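Local atomic coordinates of fimbrial subunit CupB6 (Pseudomonas aeruginosa, PDB entry 5CYL), a protein that forms the tip adhesin of a chaperone-usher pilus and probably mediates attachment of the bacterium to surfaces during biofilm formation. Residues V287-G290 with R295-F298; P304-R307 with A312-P315. One frame throughout, in Å; residues are numbered along the deposited sequence.

Contact 1: V287-G290 with R295-F298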
ATOM      1  N   VAL A 287      -1.411  -7.580  33.265  1.00 27.07           N
ATOM      2  CA  VAL A 287      -1.264  -6.363  32.476  1.00 25.23           C
ATOM      3  C   VAL A 287      -2.535  -6.050  31.714  1.00 26.80           C
ATOM      4  O   VAL A 287      -3.061  -6.884  30.944  1.00 28.77           O
ATOM      5  CB  VAL A 287      -0.128  -6.472  31.474  1.00 24.71           C
ATOM      6  CG1 VAL A 287       0.206  -5.104  30.891  1.00 26.31           C
ATOM      7  CG2 VAL A 287       1.076  -7.063  32.148  1.00 25.19           C
ATOM      8  N   LYS A 288      -3.012  -4.824  31.891  1.00 25.89           N
ATOM      9  CA  LYS A 288      -4.258  -4.429  31.286  1.00 26.67           C
ATOM     10  C   LYS A 288      -4.086  -3.536  30.033  1.00 29.19           C
ATOM     11  O   LYS A 288      -3.418  -2.510  30.087  1.00 32.23           O
ATOM     12  CB  LYS A 288      -5.092  -3.746  32.326  1.00 25.61           C
ATOM     13  CG  LYS A 288      -6.400  -3.306  31.761  1.00 26.82           C
ATOM     14  CD  LYS A 288      -6.924  -2.224  32.652  1.00 28.32           C
ATOM     15  CE  LYS A 288      -8.357  -1.988  32.326  1.00 30.75           C
ATOM     16  NZ  LYS A 288      -8.964  -0.985  33.240  1.00 33.09           N
ATOM     17  N   ASN A 289      -4.714  -3.944  28.923  1.00 29.76           N
ATOM     18  CA  ASN A 289      -4.687  -3.233  27.643  1.00 27.72           C
ATOM     19  C   ASN A 289      -5.624  -2.029  27.756  1.00 29.33           C
ATOM     20  O   ASN A 289      -6.813  -2.171  28.000  1.00 28.92           O
ATOM     21  CB  ASN A 289      -5.071  -4.190  26.501  1.00 27.27           C
ATOM     22  CG  ASN A 289      -5.210  -3.515  25.129  1.00 28.81           C
ATOM     23  OD1 ASN A 289      -5.615  -2.350  24.994  1.00 32.89           O
ATOM     24  ND2 ASN A 289      -4.911  -4.270  24.098  1.00 28.42           N
ATOM     25  N   GLY A 290      -5.050  -0.840  27.578  1.00 29.56           N
ATOM     26  CA  GLY A 290      -5.778   0.416  27.742  1.00 28.11           C
ATOM     27  C   GLY A 290      -6.878   0.597  26.722  1.00 29.23           C
ATOM     28  O   GLY A 290      -7.943   1.143  27.046  1.00 27.30           O
ATOM     29  N   ARG A 295      -7.320  -7.737  30.075  1.00 29.49           N
ATOM     30  CA  ARG A 295      -5.995  -8.146  30.446  1.00 28.06           C
ATOM     31  C   ARG A 295      -5.338  -8.887  29.295  1.00 30.85           C
ATOM     32  O   ARG A 295      -5.954  -9.767  28.676  1.00 34.82           O
ATOM     33  CB  ARG A 295      -6.049  -9.052  31.673  1.00 24.65           C
ATOM     34  CG  ARG A 295      -6.366  -8.315  32.943  1.00 22.18           C
ATOM     35  CD  ARG A 295      -6.569  -9.257  34.077  1.00 21.79           C
ATOM     36  NE  ARG A 295      -6.793  -8.477  35.286  1.00 23.08           N
ATOM     37  CZ  ARG A 295      -7.134  -8.973  36.473  1.00 22.59           C
ATOM     38  NH1 ARG A 295      -7.249 -10.277  36.650  1.00 22.24           N
ATOM     39  NH2 ARG A 295      -7.354  -8.161  37.501  1.00 21.10           N
ATOM     40  N   ILE A 296      -4.091  -8.537  29.011  1.00 32.05           N
ATOM     41  CA  ILE A 296      -3.303  -9.226  27.996  1.00 33.61           C
ATOM     42  C   ILE A 296      -3.163 -10.723  28.286  1.00 34.64           C
ATOM     43  O   ILE A 296      -2.979 -11.112  29.447  1.00 40.22           O
ATOM     44  CB  ILE A 296      -1.899  -8.582  27.948  1.00 34.54           C
ATOM     45  CG1 ILE A 296      -2.005  -7.147  27.461  1.00 33.20           C
ATOM     46  CG2 ILE A 296      -0.910  -9.369  27.066  1.00 37.47           C
ATOM     47  CD1 ILE A 296      -2.558  -6.966  26.046  1.00 28.72           C
ATOM     48  N   ARG A 297      -3.165 -11.535  27.235  1.00 33.81           N
ATOM     49  CA  ARG A 297      -2.840 -12.957  27.360  1.00 34.24           C
ATOM     50  C   ARG A 297      -1.433 -13.179  26.912  1.00 32.93           C
ATOM     51  O   ARG A 297      -1.028 -12.667  25.858  1.00 37.30           O
ATOM     52  CB  ARG A 297      -3.785 -13.785  26.512  1.00 36.07           C
ATOM     53  CG  ARG A 297      -5.160 -13.921  27.154  1.00 39.94           C
ATOM     54  CD  ARG A 297      -6.254 -13.387  26.261  1.00 46.11           C
ATOM     55  NE  ARG A 297      -6.816 -14.433  25.455  1.00 54.73           N
ATOM     56  CZ  ARG A 297      -8.053 -14.884  25.588  1.00 65.62           C
ATOM     57  NH1 ARG A 297      -8.878 -14.351  26.499  1.00 61.29           N
ATOM     58  NH2 ARG A 297      -8.478 -15.873  24.796  1.00 73.90           N
ATOM     59  N   PHE A 298      -0.650 -13.919  27.675  1.00 32.09           N
ATOM     60  CA  PHE A 298       0.762 -14.048  27.370  1.00 32.98           C
ATOM     61  C   PHE A 298       1.065 -15.330  26.656  1.00 36.12           C
ATOM     62  O   PHE A 298       2.086 -15.940  26.868  1.00 38.26           O
ATOM     63  CB  PHE A 298       1.612 -13.916  28.620  1.00 30.84           C
ATOM     64  CG  PHE A 298       1.567 -12.558  29.214  1.00 30.40           C
ATOM     65  CD1 PHE A 298       2.374 -11.564  28.729  1.00 29.94           C
ATOM     66  CD2 PHE A 298       0.686 -12.266  30.219  1.00 29.42           C
ATOM     67  CE1 PHE A 298       2.323 -10.305  29.265  1.00 29.22           C
ATOM     68  CE2 PHE A 298       0.618 -11.012  30.747  1.00 29.25           C
ATOM     69  CZ  PHE A 298       1.440 -10.029  30.270  1.00 28.43           C
TER

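Contact 2: P304-R307 with A312-P315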
ATOM      1  N   PRO A 304      -3.984  -5.383  18.209  1.00 29.21           N
ATOM      2  CA  PRO A 304      -3.770  -4.219  17.377  1.00 29.54           C
ATOM      3  C   PRO A 304      -3.300  -2.997  18.178  1.00 31.14           C
ATOM      4  O   PRO A 304      -3.643  -2.836  19.356  1.00 32.26           O
ATOM      5  CB  PRO A 304      -5.171  -3.961  16.787  1.00 29.71           C
ATOM      6  CG  PRO A 304      -6.101  -4.444  17.830  1.00 28.77           C
ATOM      7  CD  PRO A 304      -5.421  -5.703  18.319  1.00 28.65           C
ATOM      8  N   MET A 305      -2.525  -2.139  17.525  1.00 31.79           N
ATOM      9  CA  MET A 305      -1.998  -0.945  18.164  1.00 30.74           C
ATOM     10  C   MET A 305      -2.703   0.306  17.683  1.00 30.42           C
ATOM     11  O   MET A 305      -3.161   0.368  16.559  1.00 31.50           O
ATOM     12  CB  MET A 305      -0.495  -0.833  17.931  1.00 29.76           C
ATOM     13  CG  MET A 305       0.270  -1.975  18.509  1.00 31.14           C
ATOM     14  SD  MET A 305       1.995  -1.981  18.066  1.00 36.88           S
ATOM     15  CE  MET A 305       2.623  -0.578  19.007  1.00 31.21           C
ATOM     16  N   ARG A 306      -2.741   1.302  18.561  1.00 29.81           N
ATOM     17  CA  ARG A 306      -3.337   2.570  18.234  1.00 31.80           C
ATOM     18  C   ARG A 306      -2.369   3.392  17.341  1.00 38.45           C
ATOM     19  O   ARG A 306      -1.131   3.337  17.538  1.00 39.83           O
ATOM     20  CB  ARG A 306      -3.668   3.311  19.497  1.00 28.24           C
ATOM     21  CG  ARG A 306      -3.959   4.781  19.260  1.00 30.83           C
ATOM     22  CD  ARG A 306      -4.348   5.482  20.544  1.00 30.25           C
ATOM     23  NE  ARG A 306      -3.299   5.378  21.551  1.00 29.24           N
ATOM     24  CZ  ARG A 306      -3.465   5.711  22.824  1.00 28.13           C
ATOM     25  NH1 ARG A 306      -2.456   5.593  23.652  1.00 27.51           N
ATOM     26  NH2 ARG A 306      -4.640   6.125  23.282  1.00 26.73           N
ATOM     27  N   ARG A 307      -2.926   4.109  16.364  1.00 37.38           N
ATOM     28  CA  ARG A 307      -2.113   4.950  15.494  1.00 34.13           C
ATOM     29  C   ARG A 307      -2.329   6.400  15.820  1.00 34.52           C
ATOM     30  O   ARG A 307      -3.457   6.863  15.802  1.00 35.54           O
ATOM     31  CB  ARG A 307      -2.400   4.693  14.044  1.00 32.78           C
ATOM     32  CG  ARG A 307      -1.837   3.374  13.541  1.00 34.99           C
ATOM     33  CD  ARG A 307      -0.305   3.310  13.430  1.00 36.78           C
ATOM     34  NE  ARG A 307       0.296   4.630  13.225  1.00 43.55           N
ATOM     35  CZ  ARG A 307       0.622   5.178  12.062  1.00 46.74           C
ATOM     36  NH1 ARG A 307       0.410   4.507  10.947  1.00 46.13           N
ATOM     37  NH2 ARG A 307       1.177   6.393  11.990  1.00 51.35           N
ATOM     38  N   ALA A 312       2.885   4.398  16.544  1.00 40.34           N
ATOM     39  CA  ALA A 312       1.898   3.450  16.992  1.00 38.48           C
ATOM     40  C   ALA A 312       2.261   2.997  18.404  1.00 38.64           C
ATOM     41  O   ALA A 312       3.382   2.660  18.691  1.00 40.33           O
ATOM     42  CB  ALA A 312       1.860   2.274  16.046  1.00 36.13           C
ATOM     43  N   ASP A 313       1.278   2.965  19.287  1.00 37.71           N
ATOM     44  CA  ASP A 313       1.532   2.563  20.669  1.00 40.11           C
ATOM     45  C   ASP A 313       0.446   1.660  21.254  1.00 41.41           C
ATOM     46  O   ASP A 313      -0.693   1.672  20.812  1.00 41.98           O
ATOM     47  CB  ASP A 313       1.711   3.789  21.567  1.00 40.71           C
ATOM     48  CG  ASP A 313       0.404   4.428  21.931  1.00 42.05           C
ATOM     49  OD1 ASP A 313      -0.331   4.865  21.005  1.00 43.96           O
ATOM     50  OD2 ASP A 313       0.101   4.483  23.140  1.00 43.97           O
ATOM     51  N   LEU A 314       0.822   0.876  22.250  1.00 38.38           N
ATOM     52  CA  LEU A 314      -0.155   0.180  23.066  1.00 35.10           C
ATOM     53  C   LEU A 314      -0.060   0.688  24.501  1.00 34.27           C
ATOM     54  O   LEU A 314       0.982   0.537  25.144  1.00 34.89           O
ATOM     55  CB  LEU A 314       0.071  -1.333  23.028  1.00 34.47           C
ATOM     56  CG  LEU A 314      -1.020  -2.172  23.682  1.00 34.74           C
ATOM     57  CD1 LEU A 314      -2.338  -1.983  22.981  1.00 33.20           C
ATOM     58  CD2 LEU A 314      -0.627  -3.641  23.693  1.00 32.68           C
ATOM     59  N   PRO A 315      -1.127   1.301  25.003  1.00 31.96           N
ATOM     60  CA  PRO A 315      -1.137   1.743  26.394  1.00 31.68           C
ATOM     61  C   PRO A 315      -1.332   0.561  27.348  1.00 34.71           C
ATOM     62  O   PRO A 315      -2.186  -0.286  27.108  1.00 34.37           O
ATOM     63  CB  PRO A 315      -2.309   2.713  26.461  1.00 30.90           C
ATOM     64  CG  PRO A 315      -3.194   2.338  25.295  1.00 34.11           C
ATOM     65  CD  PRO A 315      -2.219   1.899  24.224  1.00 33.53           C
TER

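Contact 1: V287-G290 with R295-F298
Val287 meets the 295-298 segment with both its backbone and its side chain. Its carbonyl oxygen accepts the amide of Ile296, with Val287 O to Ile296 N at 2.7 Å and an N-H...O angle of 156°. As an adjunct to this bond, the same oxygen has a CA-H...O contact with Arg295 CA at 3.2 Å. Beside these, CA of Lys288 and CA of Arg295 come within 4.2 Å in a single beta bridge. An isolated bridge with one hydrogen bond is what remains where strand 283-289 runs out: 295-298 has no regular strand geometry and belongs to the loop leading to strand 299-308, within the fimbrial-family region of the chain.

The side chain of Val287 turns to the ring of Phe298. CG2, set beside the backbone N because CG1 takes the anti position (chi1 -167°), reaches Phe298 CZ at 3.5 Å and lies in the plane of the ring, so the valine meets an edge. Ile296 covers part of one face of that ring, its CG2 standing 4.0 Å above the plane and offset toward the rim. The other branch of Ile296 goes to Asn289: Ile296 CD1 rests 3.8 Å from Asn289 CB, the two side chains crossing at about a right angle. The side-chain OD1 of Asn289 accepts the backbone NH of Asp292. Phe258 of strand 255-260 packs against both Ile296 and Phe298, while Leu316 of strand 311-322 touches Val287.

Contact 2: P304-R307 with A312-P315
Antiparallel pairing between 304-307 and 312-315 is confined to Arg306-Arg307 against Ala312-Asp313, with Arg306 opposite Asp313 and Arg307 opposite Ala312. Arg306 and Asp313 form the hydrogen-bonded pair: Arg306 N donates to Asp313 O at 3.1 Å, and Asp313 N returns a bond to Arg306 O at 3.0 Å. Arg307 and Ala312 form the non-hydrogen-bonded pair, their CA atoms 4.5 Å apart. These are the two bridges between the segments, and the ladder does not reach Pro304 or Met305; end to end, the segments diverge by 114°.

The backbone pair is repeated by the side chains of the same two residues. Arg306 presents its NE and NH1 edge to the carboxylate: NE reaches Asp313 OD1 at 3.1 Å and NH1 reaches Asp313 OD2 at 2.8 Å, both on the syn side. The two bonds make a bidentate salt bridge, and the guanidinium and carboxylate planes lie only 19° apart. The arginine runs extended to CD and then bends (chi3 59°), bringing NE and NH1 level with the two oxygens. Pro315 CG lies over one face of the guanidinium, 3.7 Å from Arg306 NH1. Asp242 brings a second carboxylate close to Asp313 OD2, an approach probably eased by the positive charge of Arg306.

Met305 folds its methyl CE against Ala312 O at 3.3 Å, and Arg307 lays CD alongside Ala312 CB; NH1 of Arg307 hydrogen-bonds to Ala252 O.

These segments belong to the beta hairpin of strands 299-308 and 311-322; strand 239-245 pairs with the latter through Ala312 and Leu314, while Ile256 of strand 255-260 packs against Met305 and Leu314.

In the fold
From the N terminus, the chain passes through an N-terminal beta-rich half before reaching the sheet that holds both contacts. Contact 1 comes first, joining the end of strand 283-289 to the loop that follows and closing a short turn at residues 291-294. Contact 2 opens later, across the hairpin of strands 299-308 and 311-322, so the two closures stand in series and neither encloses the other. Their centres are 13 Å apart, and they touch: Gly290 N lies 3.0 Å from Pro315 O, a probable hydrogen bond, and Asn289 ND2 packs on Leu314 CD1. Strand 311-322, neighbour to strand 283-289 as well as to 299-308, thereby ties them into one sheet.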